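Local structure of phenazine biosynthesis protein, PhzF family (Bacillus anthracis, 3EDN) at residues D10-K15 with I283-T288; S196-C201 with G213-S218; L202-E207 with I255-Q260. The protein is a PhzF-family protein with a diaminopimelate epimerase-like fold, probably an isomerase whose substrate is not established. All coordinates share one frame; numbering follows the deposited sequence. Where two conformers were deposited one is given.

Contact 1 of 3, residues D10-K15 with I283-T288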
ATOM      1  N   ASP A  10     -20.671  10.738  -9.989  1.00  8.41           N
ATOM      2  CA  ASP A  10     -21.789   9.797  -9.820  1.00  8.34           C
ATOM      3  C   ASP A  10     -21.794   8.854 -11.005  1.00  8.32           C
ATOM      4  O   ASP A  10     -21.793   9.304 -12.149  1.00  8.45           O
ATOM      5  CB  ASP A  10     -23.138  10.516  -9.736  1.00  9.01           C
ATOM      6  CG  ASP A  10     -23.523  10.883  -8.311  1.00  9.97           C
ATOM      7  OD1 ASP A  10     -22.756  10.600  -7.367  1.00 10.03           O
ATOM      8  OD2 ASP A  10     -24.624  11.454  -8.172  1.00 11.28           O
ATOM      9  N   ALA A  11     -21.753   7.552 -10.728  1.00  8.07           N
ATOM     10  CA  ALA A  11     -21.799   6.532 -11.787  1.00  8.40           C
ATOM     11  C   ALA A  11     -23.234   6.200 -12.205  1.00  8.67           C
ATOM     12  O   ALA A  11     -24.179   6.300 -11.397  1.00  8.51           O
ATOM     13  CB  ALA A  11     -21.101   5.268 -11.328  1.00  9.08           C
ATOM     14  N   PHE A  12     -23.380   5.776 -13.464  1.00  9.33           N
ATOM     15  CA  PHE A  12     -24.662   5.328 -14.041  1.00 10.21           C
ATOM     16  C   PHE A  12     -25.709   6.439 -14.109  1.00 10.86           C
ATOM     17  O   PHE A  12     -26.918   6.201 -13.949  1.00 12.30           O
ATOM     18  CB  PHE A  12     -25.226   4.112 -13.293  1.00 10.45           C
ATOM     19  CG  PHE A  12     -24.290   2.936 -13.230  1.00  9.70           C
ATOM     20  CD1 PHE A  12     -23.800   2.358 -14.396  1.00 10.18           C
ATOM     21  CD2 PHE A  12     -23.949   2.362 -12.013  1.00 10.58           C
ATOM     22  CE1 PHE A  12     -22.938   1.249 -14.342  1.00 10.27           C
ATOM     23  CE2 PHE A  12     -23.100   1.280 -11.959  1.00 10.41           C
ATOM     24  CZ  PHE A  12     -22.612   0.712 -13.116  1.00  9.99           C
ATOM     25  N   THR A  13     -25.249   7.661 -14.343  1.00  9.65           N
ATOM     26  CA  THR A  13     -26.149   8.778 -14.574  1.00 11.43           C
ATOM     27  C   THR A  13     -25.438   9.862 -15.373  1.00 11.48           C
ATOM     28  O   THR A  13     -24.202   9.884 -15.455  1.00 11.31           O
ATOM     29  CB  THR A  13     -26.667   9.376 -13.240  1.00 10.98           C
ATOM     30  OG1 THR A  13     -27.761  10.258 -13.488  1.00 13.27           O
ATOM     31  CG2 THR A  13     -25.561  10.155 -12.539  1.00  9.92           C
ATOM     32  N   ASN A  14     -26.233  10.759 -15.965  1.00 12.28           N
ATOM     33  CA  ASN A  14     -25.665  11.906 -16.660  0.50 13.74           C
ATOM     34  C   ASN A  14     -25.973  13.201 -15.924  1.00 13.83           C
ATOM     35  O   ASN A  14     -25.581  14.280 -16.366  1.00 14.27           O
ATOM     36  CB  ASN A  14     -26.129  11.975 -18.121  0.50 15.36           C
ATOM     37  CG  ASN A  14     -27.632  11.882 -18.259  0.50 16.56           C
ATOM     38  OD1 ASN A  14     -28.372  12.019 -17.282  0.50 18.00           O
ATOM     39  ND2 ASN A  14     -28.095  11.644 -19.487  0.50 17.84           N
ATOM     40  N   LYS A  15     -26.623  13.092 -14.765  1.00 12.50           N
ATOM     41  CA  LYS A  15     -26.918  14.290 -13.964  1.00 12.52           C
ATOM     42  C   LYS A  15     -26.350  14.230 -12.559  1.00 10.82           C
ATOM     43  O   LYS A  15     -26.523  13.237 -11.866  1.00 10.67           O
ATOM     44  CB  LYS A  15     -28.421  14.552 -13.942  1.00 14.54           C
ATOM     45  CG  LYS A  15     -28.953  14.885 -15.334  1.00 16.70           C
ATOM     46  CD  LYS A  15     -30.290  15.558 -15.300  1.00 18.73           C
ATOM     47  CE  LYS A  15     -30.807  15.776 -16.716  1.00 18.43           C
ATOM     48  NZ  LYS A  15     -30.123  16.913 -17.350  1.00 19.52           N
ATOM     49  N   ILE A 283     -22.551 -11.639 -20.184  1.00  9.09           N
ATOM     50  CA  ILE A 283     -23.164 -10.393 -19.707  1.00  9.76           C
ATOM     51  C   ILE A 283     -22.113  -9.314 -19.600  1.00  9.39           C
ATOM     52  O   ILE A 283     -21.100  -9.497 -18.923  1.00 10.48           O
ATOM     53  CB  ILE A 283     -23.856 -10.573 -18.330  1.00 10.33           C
ATOM     54  CG1 ILE A 283     -24.989 -11.601 -18.426  1.00 11.99           C
ATOM     55  CG2 ILE A 283     -24.378  -9.220 -17.797  1.00 11.50           C
ATOM     56  CD1 ILE A 283     -26.146 -11.154 -19.305  1.00 13.50           C
ATOM     57  N   ASP A 284     -22.345  -8.210 -20.300  1.00  9.78           N
ATOM     58  CA  ASP A 284     -21.574  -6.983 -20.090  1.00 10.13           C
ATOM     59  C   ASP A 284     -22.494  -5.889 -19.568  1.00 10.02           C
ATOM     60  O   ASP A 284     -23.686  -5.856 -19.857  1.00 10.26           O
ATOM     61  CB  ASP A 284     -20.962  -6.490 -21.404  1.00 12.71           C
ATOM     62  CG  ASP A 284     -20.101  -7.550 -22.097  1.00 15.31           C
ATOM     63  OD1 ASP A 284     -19.007  -7.868 -21.596  1.00 16.91           O
ATOM     64  OD2 ASP A 284     -20.504  -8.054 -23.174  1.00 17.42           O
ATOM     65  N   ILE A 285     -21.944  -4.940 -18.831  1.00  9.32           N
ATOM     66  CA  ILE A 285     -22.716  -3.744 -18.529  1.00  9.34           C
ATOM     67  C   ILE A 285     -21.922  -2.512 -18.923  1.00  8.72           C
ATOM     68  O   ILE A 285     -20.684  -2.555 -19.053  1.00  9.45           O
ATOM     69  CB  ILE A 285     -23.122  -3.652 -17.034  1.00  9.66           C
ATOM     70  CG1 ILE A 285     -21.890  -3.495 -16.136  1.00 10.32           C
ATOM     71  CG2 ILE A 285     -23.940  -4.882 -16.626  1.00 10.23           C
ATOM     72  CD1 ILE A 285     -22.183  -2.844 -14.785  1.00 12.25           C
ATOM     73  N   ALA A 286     -22.642  -1.417 -19.137  1.00  9.67           N
ATOM     74  CA  ALA A 286     -21.997  -0.147 -19.439  1.00 10.34           C
ATOM     75  C   ALA A 286     -22.763   0.977 -18.783  1.00 10.42           C
ATOM     76  O   ALA A 286     -23.985   0.920 -18.643  1.00 11.07           O
ATOM     77  CB  ALA A 286     -21.922   0.083 -20.944  1.00 11.80           C
ATOM     78  N   GLY A 287     -22.046   2.031 -18.418  1.00 10.59           N
ATOM     79  CA  GLY A 287     -22.709   3.182 -17.871  1.00 11.35           C
ATOM     80  C   GLY A 287     -21.922   4.419 -18.222  1.00  9.89           C
ATOM     81  O   GLY A 287     -20.732   4.350 -18.573  1.00 10.26           O
ATOM     82  N   THR A 288     -22.601   5.550 -18.161  1.00  9.98           N
ATOM     83  CA  THR A 288     -21.907   6.816 -18.200  1.00  9.77           C
ATOM     84  C   THR A 288     -21.754   7.298 -16.759  1.00  8.64           C
ATOM     85  O   THR A 288     -22.115   6.588 -15.814  1.00  9.32           O
ATOM     86  CB  THR A 288     -22.614   7.863 -19.108  1.00 10.12           C
ATOM     87  OG1 THR A 288     -21.715   8.960 -19.357  1.00  9.81           O
ATOM     88  CG2 THR A 288     -23.898   8.372 -18.474  1.00 10.02           C
TER
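The backbone N-H of Phe12 donates to Thr288 O over 2.8 Å. It approaches nearly along the C=O axis, although the N-H...O angle is bent to 134°. The bond lies where the chain leaves strand 3-11; there Phe12 takes a left-handed conformation (phi 64°) and turns the chain off its course. The Phe12 side chain starts out pointing away from 283-288, but with CG anti to the carbonyl carbon (chi1 -56°) its ring comes back along that segment. A CB on Gly287 would collide with Phe12 CD1, so the close approach of the ring edge relies on glycine: Phe12 CD1 lies 3.7 Å from Gly287 CA, which sits near the ring plane. Further along, Phe12 CZ meets the tip of Ile285, CD1, at 4.0 Å, the two side chains crossing at about a right angle. The methyl CG2 of Thr288 packs 3.4 Å from Thr13 O. Thr288 OG1, anti to its own backbone N, bonds to Thr117 O. Beyond this shell, His75 and Val78 of helix 74-86 and Val268 of strand 266-273 pack on Phe12, while Thr13 OG1 bonds to Asp265 O. A sulfate, probably from the crystallisation liquor, lies about 4 Å from the nearest atom of the Phe12 side chain and may mark a pocket between the lobes. The 283-288 segment lies on the long strand 282-298, which pairs with 3-11, 117-122 and 266-273. A buried junction of this kind, where a long strand runs between two halves of the chain, is consistent with the two-lobed diaminopimelate epimerase-like fold.

Contact 2 of 3, residues S196-C201 with G213-S218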
ATOM      1  N   SER A 196     -28.930  -9.922  -1.266  1.00 12.10           N
ATOM      2  CA  SER A 196     -29.742  -8.717  -1.329  1.00 11.80           C
ATOM      3  C   SER A 196     -31.061  -9.071  -2.020  1.00 10.82           C
ATOM      4  O   SER A 196     -31.205 -10.165  -2.589  1.00 11.53           O
ATOM      5  CB  SER A 196     -29.019  -7.662  -2.157  1.00 12.94           C
ATOM      6  OG  SER A 196     -28.637  -8.221  -3.402  1.00 12.26           O
ATOM      7  N   ILE A 197     -32.023  -8.155  -1.955  1.00 11.46           N
ATOM      8  CA  ILE A 197     -33.305  -8.328  -2.632  1.00 11.94           C
ATOM      9  C   ILE A 197     -33.544  -7.198  -3.630  1.00 11.30           C
ATOM     10  O   ILE A 197     -33.490  -6.020  -3.271  1.00 12.98           O
ATOM     11  CB  ILE A 197     -34.499  -8.414  -1.632  1.00 12.47           C
ATOM     12  CG1 ILE A 197     -34.307  -9.615  -0.696  1.00 13.90           C
ATOM     13  CG2 ILE A 197     -35.824  -8.537  -2.417  1.00 12.91           C
ATOM     14  CD1 ILE A 197     -35.424  -9.799   0.341  1.00 13.41           C
ATOM     15  N   HIS A 198     -33.813  -7.579  -4.882  1.00 11.08           N
ATOM     16  CA  HIS A 198     -33.927  -6.601  -5.950  1.00 11.21           C
ATOM     17  C   HIS A 198     -35.242  -6.751  -6.722  1.00 10.86           C
ATOM     18  O   HIS A 198     -35.296  -7.413  -7.778  1.00 11.00           O
ATOM     19  CB  HIS A 198     -32.746  -6.742  -6.912  1.00 10.81           C
ATOM     20  CG  HIS A 198     -32.490  -5.499  -7.704  1.00 11.53           C
ATOM     21  ND1 HIS A 198     -31.476  -4.619  -7.395  1.00 12.35           N
ATOM     22  CD2 HIS A 198     -33.155  -4.955  -8.753  1.00 12.54           C
ATOM     23  CE1 HIS A 198     -31.499  -3.608  -8.244  1.00 12.20           C
ATOM     24  NE2 HIS A 198     -32.519  -3.776  -9.069  1.00 13.46           N
ATOM     25  N   PRO A 199     -36.314  -6.142  -6.202  1.00 11.18           N
ATOM     26  CA  PRO A 199     -37.605  -6.205  -6.886  1.00 11.55           C
ATOM     27  C   PRO A 199     -37.556  -5.497  -8.230  1.00 11.21           C
ATOM     28  O   PRO A 199     -36.808  -4.524  -8.401  1.00 11.56           O
ATOM     29  CB  PRO A 199     -38.550  -5.485  -5.925  1.00 11.83           C
ATOM     30  CG  PRO A 199     -37.854  -5.538  -4.580  1.00 11.73           C
ATOM     31  CD  PRO A 199     -36.386  -5.407  -4.928  1.00 11.15           C
ATOM     32  N   ILE A 200     -38.332  -5.998  -9.185  1.00 10.10           N
ATOM     33  CA  ILE A 200     -38.332  -5.464 -10.539  1.00 10.46           C
ATOM     34  C   ILE A 200     -39.747  -5.357 -11.106  1.00 11.16           C
ATOM     35  O   ILE A 200     -40.678  -6.033 -10.633  1.00 11.42           O
ATOM     36  CB  ILE A 200     -37.475  -6.315 -11.515  1.00 11.43           C
ATOM     37  CG1 ILE A 200     -38.087  -7.711 -11.713  1.00 12.34           C
ATOM     38  CG2 ILE A 200     -36.039  -6.390 -11.022  1.00 10.65           C
ATOM     39  CD1 ILE A 200     -37.518  -8.488 -12.858  1.00 15.44           C
ATOM     40  N   CYS A 201     -39.914  -4.474 -12.083  1.00 10.82           N
ATOM     41  CA  CYS A 201     -41.113  -4.516 -12.938  1.00 11.00           C
ATOM     42  C   CYS A 201     -40.788  -3.999 -14.335  1.00 10.90           C
ATOM     43  O   CYS A 201     -39.754  -3.356 -14.544  1.00 12.10           O
ATOM     44  CB  CYS A 201     -42.279  -3.737 -12.332  1.00 11.00           C
ATOM     45  SG  CYS A 201     -41.936  -1.995 -12.021  1.00 12.11           S
ATOM     46  N   GLY A 213     -35.934  -1.420 -11.393  1.00 12.12           N
ATOM     47  CA  GLY A 213     -35.654  -2.168 -10.161  1.00 12.96           C
ATOM     48  C   GLY A 213     -35.376  -1.258  -8.965  1.00 12.82           C
ATOM     49  O   GLY A 213     -35.192  -0.034  -9.123  1.00 11.48           O
ATOM     50  N   ARG A 214     -35.359  -1.857  -7.778  1.00 12.98           N
ATOM     51  CA  ARG A 214     -34.962  -1.198  -6.533  1.00 12.97           C
ATOM     52  C   ARG A 214     -34.040  -2.183  -5.831  1.00 11.60           C
ATOM     53  O   ARG A 214     -34.201  -3.399  -5.981  1.00 11.33           O
ATOM     54  CB  ARG A 214     -36.166  -0.939  -5.610  1.00 14.22           C
ATOM     55  CG  ARG A 214     -36.782   0.448  -5.670  1.00 17.74           C
ATOM     56  CD  ARG A 214     -37.718   0.692  -4.491  1.00 16.08           C
ATOM     57  NE  ARG A 214     -37.197   1.591  -3.452  1.00 16.07           N
ATOM     58  CZ  ARG A 214     -37.994   2.197  -2.581  1.00 15.66           C
ATOM     59  NH1 ARG A 214     -39.305   1.986  -2.661  1.00 16.32           N
ATOM     60  NH2 ARG A 214     -37.509   3.018  -1.648  1.00 16.19           N
ATOM     61  N   HIS A 215     -33.070  -1.684  -5.067  1.00 11.11           N
ATOM     62  CA  HIS A 215     -32.093  -2.578  -4.458  1.00 12.10           C
ATOM     63  C   HIS A 215     -32.075  -2.465  -2.941  1.00 12.74           C
ATOM     64  O   HIS A 215     -31.688  -1.430  -2.391  1.00 13.43           O
ATOM     65  CB  HIS A 215     -30.688  -2.304  -5.018  1.00 11.30           C
ATOM     66  CG  HIS A 215     -29.704  -3.378  -4.691  1.00 11.06           C
ATOM     67  ND1 HIS A 215     -29.620  -4.545  -5.414  1.00 11.41           N
ATOM     68  CD2 HIS A 215     -28.789  -3.484  -3.696  1.00 12.06           C
ATOM     69  CE1 HIS A 215     -28.672  -5.314  -4.902  1.00 12.49           C
ATOM     70  NE2 HIS A 215     -28.155  -4.689  -3.858  1.00 12.32           N
ATOM     71  N   PHE A 216     -32.456  -3.552  -2.275  1.00 12.82           N
ATOM     72  CA  PHE A 216     -32.436  -3.594  -0.822  1.00 12.91           C
ATOM     73  C   PHE A 216     -31.286  -4.463  -0.307  1.00 13.32           C
ATOM     74  O   PHE A 216     -31.172  -5.634  -0.662  1.00 13.00           O
ATOM     75  CB  PHE A 216     -33.784  -4.088  -0.290  1.00 12.74           C
ATOM     76  CG  PHE A 216     -34.946  -3.219  -0.696  1.00 12.61           C
ATOM     77  CD1 PHE A 216     -34.845  -1.837  -0.643  1.00 12.59           C
ATOM     78  CD2 PHE A 216     -36.138  -3.788  -1.133  1.00 11.68           C
ATOM     79  CE1 PHE A 216     -35.930  -1.038  -1.016  1.00 11.58           C
ATOM     80  CE2 PHE A 216     -37.236  -3.010  -1.487  1.00 12.54           C
ATOM     81  CZ  PHE A 216     -37.138  -1.628  -1.446  1.00 13.03           C
ATOM     82  N   SER A 217     -30.449  -3.877   0.547  1.00 15.85           N
ATOM     83  CA  SER A 217     -29.204  -4.505   0.969  1.00 16.77           C
ATOM     84  C   SER A 217     -29.472  -5.739   1.814  1.00 18.20           C
ATOM     85  O   SER A 217     -30.554  -5.901   2.384  1.00 18.22           O
ATOM     86  CB  SER A 217     -28.371  -3.516   1.784  1.00 18.32           C
ATOM     87  OG  SER A 217     -28.217  -2.287   1.098  1.00 20.14           O
ATOM     88  N   SER A 218     -28.484  -6.619   1.891  1.00 19.16           N
ATOM     89  CA  SER A 218     -28.646  -7.813   2.704  1.00 21.59           C
ATOM     90  C   SER A 218     -28.724  -7.399   4.170  1.00 22.39           C
ATOM     91  O   SER A 218     -28.422  -6.255   4.532  1.00 21.45           O
ATOM     92  CB  SER A 218     -27.485  -8.779   2.489  1.00 21.95           C
ATOM     93  OG  SER A 218     -26.372  -8.397   3.267  1.00 24.67           O
TER
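The two segments run antiparallel, their end-to-end directions 165° apart, with Ile197 and Phe216 as a hydrogen-bonded pair and Ile200 facing Gly213 as a non-hydrogen-bonded pair. Ile197 N reaches Phe216 O at 3.0 Å, and Phe216 N returns to Ile197 O at 2.9 Å; farther along, Arg214 N donates to Pro199 O at 3.1 Å. Two histidines, each with CG anti to its backbone N, cross at about a right angle beside this framework. Their rings meet rim to rim, planes 55° apart, and each ND1 lies at the edge of the other ring, in its plane, so that His198 ND1 and His215 ND1 are joined by a short, nearly straight hydrogen bond of 2.7 Å. Arg214 O sits 3.1 Å above the plane of the His198 ring, over its centre, and the imidazole fits against the strand because a CB on Gly213 would run into His198 NE2. Next to the bonded nitrogen, His215 CE1 lies 3.3 Å from Ser196 OG, whose hydroxyl is hydrogen-bonded to Thr164. A separate apolar touch joins Pro199 CG to Phe216 CE2 at 4.0 Å. The Phe216 ring also brings CZ over one face of the Arg214 guanidinium, offset toward its rim; that group is held by a salt bridge to Glu225 and a bond to the carbonyl of Cys175. Since a single proton must lie between the two ND1 atoms, one imidazole gives it and the other offers a lone pair, so the ionisation of the two rings is probably coupled. The carbonyl oxygen over His198 might favour positive charge on that ring.

Contact 3 of 3, residues L202-E207 with I255-Q260. With SO4 (sulfate ion), chain H.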
ATOM      1  N   LEU A 202     -41.644  -4.293 -15.314  1.00 11.79           N
ATOM      2  CA  LEU A 202     -41.367  -3.855 -16.682  1.00 12.95           C
ATOM      3  C   LEU A 202     -41.837  -2.423 -16.953  1.00 13.12           C
ATOM      4  O   LEU A 202     -41.324  -1.769 -17.874  1.00 14.46           O
ATOM      5  CB  LEU A 202     -41.980  -4.809 -17.713  1.00 13.79           C
ATOM      6  CG  LEU A 202     -41.422  -6.240 -17.684  1.00 15.87           C
ATOM      7  CD1 LEU A 202     -41.996  -7.064 -18.850  1.00 17.55           C
ATOM      8  CD2 LEU A 202     -39.900  -6.242 -17.691  1.00 17.41           C
ATOM      9  N   GLU A 203     -42.803  -1.937 -16.176  1.00 12.35           N
ATOM     10  CA  GLU A 203     -43.180  -0.515 -16.236  1.00 13.31           C
ATOM     11  C   GLU A 203     -41.996   0.337 -15.784  1.00 12.70           C
ATOM     12  O   GLU A 203     -41.367   0.015 -14.785  1.00 12.88           O
ATOM     13  CB  GLU A 203     -44.393  -0.202 -15.345  1.00 12.66           C
ATOM     14  CG  GLU A 203     -44.884   1.236 -15.526  1.00 14.61           C
ATOM     15  CD  GLU A 203     -45.968   1.677 -14.537  1.00 15.70           C
ATOM     16  OE1 GLU A 203     -46.183   1.029 -13.506  1.00 14.87           O
ATOM     17  OE2 GLU A 203     -46.599   2.727 -14.789  1.00 19.30           O
ATOM     18  N   THR A 204     -41.725   1.431 -16.490  1.00 12.94           N
ATOM     19  CA  THR A 204     -40.580   2.272 -16.139  1.00 12.84           C
ATOM     20  C   THR A 204     -40.922   3.758 -16.112  1.00 13.23           C
ATOM     21  O   THR A 204     -41.865   4.211 -16.788  1.00 15.03           O
ATOM     22  CB  THR A 204     -39.409   2.063 -17.120  1.00 13.71           C
ATOM     23  OG1 THR A 204     -39.830   2.399 -18.446  1.00 13.97           O
ATOM     24  CG2 THR A 204     -38.926   0.613 -17.127  1.00 13.68           C
ATOM     25  N   TYR A 205     -40.148   4.517 -15.341  1.00 13.45           N
ATOM     26  CA  TYR A 205     -40.284   5.967 -15.331  1.00 14.80           C
ATOM     27  C   TYR A 205     -39.673   6.606 -16.573  1.00 16.36           C
ATOM     28  O   TYR A 205     -40.207   7.588 -17.095  1.00 18.07           O
ATOM     29  CB  TYR A 205     -39.606   6.567 -14.096  1.00 16.30           C
ATOM     30  CG  TYR A 205     -40.298   6.258 -12.797  1.00 16.62           C
ATOM     31  CD1 TYR A 205     -41.513   6.861 -12.471  1.00 16.97           C
ATOM     32  CD2 TYR A 205     -39.737   5.379 -11.878  1.00 15.68           C
ATOM     33  CE1 TYR A 205     -42.160   6.580 -11.262  1.00 17.11           C
ATOM     34  CE2 TYR A 205     -40.369   5.096 -10.677  1.00 16.14           C
ATOM     35  CZ  TYR A 205     -41.576   5.702 -10.373  1.00 16.88           C
ATOM     36  OH  TYR A 205     -42.191   5.405  -9.174  1.00 18.70           O
ATOM     37  N   ASP A 206     -38.529   6.075 -17.002  1.00 16.43           N
ATOM     38  CA  ASP A 206     -37.752   6.632 -18.109  1.00 18.41           C
ATOM     39  C   ASP A 206     -38.170   5.955 -19.416  1.00 19.39           C
ATOM     40  O   ASP A 206     -38.375   4.736 -19.470  1.00 18.49           O
ATOM     41  CB  ASP A 206     -36.252   6.414 -17.880  1.00 18.19           C
ATOM     42  CG  ASP A 206     -35.709   7.191 -16.684  1.00 19.12           C
ATOM     43  OD1 ASP A 206     -36.430   8.013 -16.070  1.00 19.72           O
ATOM     44  OD2 ASP A 206     -34.517   6.983 -16.354  1.00 18.73           O
ATOM     45  N   GLU A 207     -38.254   6.747 -20.477  1.00 22.26           N
ATOM     46  CA  GLU A 207     -38.819   6.262 -21.738  1.00 24.67           C
ATOM     47  C   GLU A 207     -37.974   5.202 -22.453  1.00 24.95           C
ATOM     48  O   GLU A 207     -38.511   4.235 -22.984  1.00 25.50           O
ATOM     49  CB  GLU A 207     -39.116   7.432 -22.688  1.00 26.22           C
ATOM     50  CG  GLU A 207     -40.127   8.434 -22.154  1.00 27.90           C
ATOM     51  CD  GLU A 207     -41.508   7.833 -21.968  0.50 28.15           C
ATOM     52  OE1 GLU A 207     -41.986   7.128 -22.882  0.50 28.63           O
ATOM     53  OE2 GLU A 207     -42.116   8.065 -20.904  0.50 28.64           O
ATOM     54  N   ILE A 255     -31.794  -1.374 -21.322  1.00 11.70           N
ATOM     55  CA  ILE A 255     -31.409  -0.415 -20.293  1.00 11.32           C
ATOM     56  C   ILE A 255     -32.321  -0.687 -19.119  1.00 10.84           C
ATOM     57  O   ILE A 255     -33.537  -0.872 -19.292  1.00 10.30           O
ATOM     58  CB  ILE A 255     -31.540   1.057 -20.750  1.00 11.52           C
ATOM     59  CG1 ILE A 255     -30.689   1.302 -22.004  1.00 11.63           C
ATOM     60  CG2 ILE A 255     -31.053   1.983 -19.654  1.00 12.10           C
ATOM     61  CD1 ILE A 255     -30.836   2.704 -22.612  1.00 13.41           C
ATOM     62  N   VAL A 256     -31.728  -0.737 -17.929  1.00 10.40           N
ATOM     63  CA  VAL A 256     -32.481  -0.831 -16.700  1.00 10.62           C
ATOM     64  C   VAL A 256     -32.318   0.467 -15.928  1.00 10.20           C
ATOM     65  O   VAL A 256     -31.306   1.168 -16.087  1.00 11.41           O
ATOM     66  CB  VAL A 256     -32.064  -2.058 -15.844  1.00 11.43           C
ATOM     67  CG1 VAL A 256     -32.158  -3.326 -16.679  1.00 12.44           C
ATOM     68  CG2 VAL A 256     -30.656  -1.917 -15.316  1.00 13.09           C
ATOM     69  N   GLU A 257     -33.318   0.811 -15.119  1.00 10.22           N
ATOM     70  CA  GLU A 257     -33.264   2.042 -14.332  1.00 10.44           C
ATOM     71  C   GLU A 257     -33.433   1.731 -12.855  1.00  9.89           C
ATOM     72  O   GLU A 257     -34.037   0.722 -12.482  1.00 10.76           O
ATOM     73  CB  GLU A 257     -34.346   3.031 -14.770  1.00 11.01           C
ATOM     74  CG  GLU A 257     -35.757   2.543 -14.388  1.00 10.83           C
ATOM     75  CD  GLU A 257     -36.897   3.479 -14.740  1.00 11.33           C
ATOM     76  OE1 GLU A 257     -36.789   4.259 -15.712  1.00 13.84           O
ATOM     77  OE2 GLU A 257     -37.948   3.370 -14.062  1.00 12.89           O
ATOM     78  N   GLN A 258     -32.922   2.623 -12.015  1.00  9.19           N
ATOM     79  CA  GLN A 258     -32.981   2.423 -10.575  1.00  8.51           C
ATOM     80  C   GLN A 258     -32.797   3.754  -9.891  1.00  9.44           C
ATOM     81  O   GLN A 258     -32.083   4.618 -10.404  1.00 10.45           O
ATOM     82  CB  GLN A 258     -31.836   1.499 -10.137  1.00  9.39           C
ATOM     83  CG  GLN A 258     -31.928   0.902  -8.708  1.00  9.25           C
ATOM     84  CD  GLN A 258     -30.696   0.084  -8.341  1.00  9.33           C
ATOM     85  OE1 GLN A 258     -30.160  -0.648  -9.161  1.00 11.89           O
ATOM     86  NE2 GLN A 258     -30.258   0.197  -7.085  1.00 11.27           N
ATOM     87  N   GLY A 259     -33.409   3.896  -8.719  1.00 10.21           N
ATOM     88  CA  GLY A 259     -33.155   5.051  -7.860  1.00 11.29           C
ATOM     89  C   GLY A 259     -34.224   6.128  -7.814  1.00 12.08           C
ATOM     90  O   GLY A 259     -34.109   7.052  -7.028  1.00 11.93           O
ATOM     91  N   GLN A 260     -35.242   6.034  -8.667  1.00 11.89           N
ATOM     92  CA  GLN A 260     -36.235   7.096  -8.764  1.00 12.17           C
ATOM     93  C   GLN A 260     -36.982   7.287  -7.432  1.00 13.04           C
ATOM     94  O   GLN A 260     -37.290   8.423  -7.021  1.00 14.51           O
ATOM     95  CB  GLN A 260     -37.193   6.828  -9.930  1.00 12.46           C
ATOM     96  CG  GLN A 260     -36.533   6.849 -11.323  1.00 13.84           C
ATOM     97  CD  GLN A 260     -35.607   5.679 -11.600  1.00 13.70           C
ATOM     98  OE1 GLN A 260     -35.785   4.603 -11.062  1.00 14.34           O
ATOM     99  NE2 GLN A 260     -34.588   5.902 -12.449  1.00 14.25           N
TER
HETATM  100  S   SO4 H 305     -36.221   9.339 -20.851  0.50 24.45           S
HETATM  101  O1  SO4 H 305     -35.098   9.980 -20.167  0.50 24.82           O
HETATM  102  O2  SO4 H 305     -36.436   9.960 -22.153  0.50 25.47           O
HETATM  103  O3  SO4 H 305     -35.894   7.921 -21.027  0.50 24.73           O
HETATM  104  O4  SO4 H 305     -37.430   9.475 -20.047  0.50 24.78           O
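Glu257 places CG in the crowded position between its backbone N and carbonyl carbon (chi1 70°) and then runs extended (chi2 178°), which carries its carboxylate out from strand 251-258 to the 202-207 loop. Gln260, CG anti to its carbonyl carbon, lays CB and CG along Tyr205 CD2 before bending at chi2. At the loop OE2 of Glu257 accepts from Tyr205 N at 2.8 Å, though the position of OE2 is less certain, and OE1, through its syn lone pair, accepts from Asp206 N, also at 2.8 Å. With that reservation, two consecutive peptide N-H groups are gripped by one buried carboxylate. The Tyr205 ring plane is turned only 14° from that carboxylate, with CD2 3.5 Å from Glu257 OE2. The same CD2 lies 3.5 Å from Gln260 CB as the two side chains slide past each other; Tyr205 OH bonds to Glu176, Gln260 NE2 to Asp265. Asp206 OD2 comes within 3.6 Å of Glu257 OE1, a like-charge approach probably eased by the salt bridge of Asp206 to Arg267. Glu207 N donates to O4 of a sulfate, probably from the crystallisation liquor, at 2.9 Å. Carboxylate-to-peptide bonds and the Tyr205-Gln260 packing together join the irregular 202-207 loop to 255-260. The closeness of Glu257 and Asp206 could raise the proton affinity of one of them, while the two N-H groups and Arg267 would favour their charged forms.

Overall arrangement
From the N terminus, the chain passes through residues 10-15 and meets 283-288 much later, so contact 1 closes a loop of 267 residues that encloses both other contacts and ties the end of strand 3-11 to the long strand 282-298. Within it, contact 2 joins strand 196-201 to 213-218, which holds most of the hairpin's second strand, 211-216. The hairpin loop includes 202-207, which contact 3 ties forward to 255-260; since 213-218 lies between, contacts 2 and 3 cross along the chain. They touch where strands 211-216 and 251-258 run parallel as neighbours, with Gly213 N probably bonded to Glu257 O. Contact 1 touches neither, its centre about 18 Å and 13 Å from those of contacts 2 and 3.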